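Local coordinates for protein beta-xylosidase (Uncultured organism, PDB 4MLG) that probably hydrolyses xylo-oligosaccharides, releasing xylose from their non-reducing ends, as a calcium-containing beta-propeller enzyme of glycoside hydrolase family 43, at residues A[226-231]-A[275-280]. Residues are numbered along the deposited sequence; the frame is centred on the assembly and turned at random.
Sequences WMHYYN and HSIVEF
Trp226 lays its indole against the backbone of Ser276 and Ile277, touching the neighbouring strand with a face and a nitrogen at once. CB of Ser276 sits over the six-membered ring of Trp226, 3.6 Å from its centroid and almost on the ring normal, a CH-pi contact; the small serine lets the indole lie close over the strand. At the pyrrole side, NE1 of Trp226 donates to the carbonyl O of Ile277 at 3.0 Å; the acceptor lies tilted from the indole plane, and the N-H...O angle of 138° makes the bond bent, though it meets a lone pair in the carbonyl plane. The indole gets there because CG is anti to the backbone N (chi1 -173°), carrying the ring across to the other strand. The branched side chain of Ile277 also lies against His228: CG2 lies over one face of the imidazole of His228, 3.9 Å from the ring centroid, and CD1 comes within 3.5 Å of CE1 of His228, an apolar surface suited to a flat ring.

Segments 226-230 and 276-280 run nearly parallel, at 21°, yet no backbone hydrogen bond joins them: strands 223-230 and 276-280 are innermost strands of adjacent blades of the five-bladed propeller characteristic of family 43, and side chains fill the seam. Strand 223-230 pairs with 233-239, and 276-280 with 283-290.

Beside the indole, the imidazole of His275 approaches Trp226 obliquely, NE2 of His275 lying 3.7 Å from CB of Trp226. That nitrogen is hydrogen-bonded to Ser237, and His275 adjoins the calcium ligand His274; the side chain of Trp226 lies about 4 Å from the calcium ion at its nearest approach. OG of Ser276 hydrogen-bonds to the backbone of Pro16 and Ala18, while Tyr235 and Trp284 meet the ring of His228.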
loop_
_atom_site.group_PDB
_atom_site.type_symbol
_atom_site.label_atom_id
_atom_site.label_comp_id
_atom_site.label_asym_id
_atom_site.label_seq_id
_atom_site.Cartn_x
_atom_site.Cartn_y
_atom_site.Cartn_z
ATOM N N TRP A 226 12.908 10.079 17.383
ATOM C CA TRP A 226 13.843 9.356 18.240
ATOM C C TRP A 226 13.404 9.422 19.700
ATOM O O TRP A 226 12.854 10.427 20.145
ATOM C CB TRP A 226 15.266 9.895 18.088
ATOM C CG TRP A 226 16.286 9.075 18.819
ATOM C CD1 TRP A 226 16.779 9.303 20.071
ATOM C CD2 TRP A 226 16.928 7.884 18.347
ATOM N NE1 TRP A 226 17.692 8.331 20.404
ATOM C CE2 TRP A 226 17.802 7.448 19.363
ATOM C CE3 TRP A 226 16.851 7.145 17.161
ATOM C CZ2 TRP A 226 18.591 6.307 19.230
ATOM C CZ3 TRP A 226 17.636 6.013 17.031
ATOM C CH2 TRP A 226 18.495 5.606 18.060
ATOM N N MET A 227 13.652 8.344 20.439
ATOM C CA MET A 227 13.223 8.246 21.829
ATOM C C MET A 227 14.327 7.659 22.699
ATOM O O MET A 227 14.895 6.618 22.369
ATOM C CB MET A 227 11.977 7.366 21.932
ATOM C CG MET A 227 11.449 7.191 23.347
ATOM S SD MET A 227 10.561 8.641 23.948
ATOM C CE MET A 227 9.178 8.676 22.811
ATOM N N HIS A 228 14.631 8.329 23.806
ATOM C CA HIS A 228 15.571 7.784 24.781
ATOM C C HIS A 228 15.136 8.080 26.215
ATOM O O HIS A 228 14.149 8.780 26.444
ATOM C CB HIS A 228 17.003 8.269 24.517
ATOM C CG HIS A 228 17.268 9.674 24.961
ATOM N ND1 HIS A 228 17.185 10.753 24.107
ATOM C CD2 HIS A 228 17.637 10.175 26.163
ATOM C CE1 HIS A 228 17.483 11.858 24.767
ATOM N NE2 HIS A 228 17.759 11.535 26.017
ATOM N N TYR A 229 15.881 7.542 27.175
ATOM C CA TYR A 229 15.476 7.591 28.575
ATOM C C TYR A 229 16.631 8.037 29.466
ATOM O O TYR A 229 17.692 7.411 29.478
ATOM C CB TYR A 229 14.978 6.212 29.004
ATOM C CG TYR A 229 14.216 6.183 30.308
ATOM C CD1 TYR A 229 12.899 6.621 30.376
ATOM C CD2 TYR A 229 14.803 5.693 31.467
ATOM C CE1 TYR A 229 12.195 6.586 31.565
ATOM C CE2 TYR A 229 14.107 5.654 32.659
ATOM C CZ TYR A 229 12.804 6.101 32.703
ATOM O OH TYR A 229 12.109 6.062 33.889
ATOM N N TYR A 230 16.419 9.119 30.208
ATOM C CA TYR A 230 17.450 9.659 31.089
ATOM C C TYR A 230 16.867 10.209 32.386
ATOM O O TYR A 230 15.933 11.014 32.368
ATOM C CB TYR A 230 18.257 10.745 30.368
ATOM C CG TYR A 230 19.078 11.622 31.291
ATOM C CD1 TYR A 230 20.297 11.185 31.795
ATOM C CD2 TYR A 230 18.638 12.891 31.648
ATOM C CE1 TYR A 230 21.050 11.986 32.638
ATOM C CE2 TYR A 230 19.382 13.696 32.487
ATOM C CZ TYR A 230 20.587 13.240 32.979
ATOM O OH TYR A 230 21.330 14.043 33.814
ATOM N N ASN A 231 17.433 9.763 33.505
ATOM C CA ASN A 231 17.048 10.233 34.832
ATOM C C ASN A 231 15.556 10.075 35.126
ATOM O O ASN A 231 14.922 10.977 35.671
ATOM C CB ASN A 231 17.480 11.689 35.033
ATOM C CG ASN A 231 17.761 12.019 36.486
ATOM O OD1 ASN A 231 17.330 11.305 37.392
ATOM N ND2 ASN A 231 18.489 13.106 36.716
ATOM N N HIS A 275 19.286 12.740 13.453
ATOM C CA HIS A 275 20.068 12.444 14.648
ATOM C C HIS A 275 19.722 11.127 15.334
ATOM O O HIS A 275 18.830 10.393 14.909
ATOM C CB HIS A 275 19.863 13.554 15.667
ATOM C CG HIS A 275 18.527 13.494 16.336
ATOM N ND1 HIS A 275 17.348 13.699 15.654
ATOM C CD2 HIS A 275 18.181 13.219 17.614
ATOM C CE1 HIS A 275 16.332 13.570 16.487
ATOM N NE2 HIS A 275 16.810 13.276 17.683
ATOM N N SER A 276 20.446 10.862 16.419
ATOM C CA SER A 276 20.169 9.753 17.325
ATOM C C SER A 276 20.964 9.967 18.609
ATOM O O SER A 276 22.162 10.252 18.564
ATOM C CB SER A 276 20.547 8.413 16.691
ATOM O OG SER A 276 21.943 8.329 16.465
ATOM N N ILE A 277 20.295 9.836 19.751
ATOM C CA ILE A 277 20.929 10.072 21.044
ATOM C C ILE A 277 21.161 8.766 21.802
ATOM O O ILE A 277 20.253 7.946 21.934
ATOM C CB ILE A 277 20.084 11.024 21.910
ATOM C CG1 ILE A 277 19.764 12.302 21.132
ATOM C CG2 ILE A 277 20.805 11.346 23.209
ATOM C CD1 ILE A 277 18.930 13.295 21.901
ATOM N N VAL A 278 22.380 8.581 22.299
ATOM C CA VAL A 278 22.749 7.347 22.984
ATOM C C VAL A 278 23.866 7.600 23.996
ATOM O O VAL A 278 24.710 8.474 23.795
ATOM C CB VAL A 278 23.181 6.259 21.968
ATOM C CG1 VAL A 278 24.456 6.673 21.247
ATOM C CG2 VAL A 278 23.357 4.910 22.650
ATOM N N GLU A 279 23.853 6.851 25.093
ATOM C CA GLU A 279 24.899 6.951 26.104
ATOM C C GLU A 279 25.971 5.895 25.863
ATOM O O GLU A 279 25.662 4.717 25.680
ATOM C CB GLU A 279 24.307 6.781 27.506
ATOM C CG GLU A 279 25.327 6.891 28.633
ATOM C CD GLU A 279 24.718 6.634 30.000
ATOM O OE1 GLU A 279 23.665 5.965 30.067
ATOM O OE2 GLU A 279 25.290 7.103 31.008
ATOM N N PHE A 280 27.231 6.318 25.859
ATOM C CA PHE A 280 28.343 5.394 25.673
ATOM C C PHE A 280 29.510 5.753 26.587
ATOM O O PHE A 280 30.054 6.856 26.512
ATOM C CB PHE A 280 28.789 5.372 24.208
ATOM C CG PHE A 280 29.742 4.257 23.878
ATOM C CD1 PHE A 280 29.274 2.970 23.660
ATOM C CD2 PHE A 280 31.103 4.496 23.778
ATOM C CE1 PHE A 280 30.148 1.941 23.354
ATOM C CE2 PHE A 280 31.981 3.471 23.471
ATOM C CZ PHE A 280 31.503 2.191 23.259
#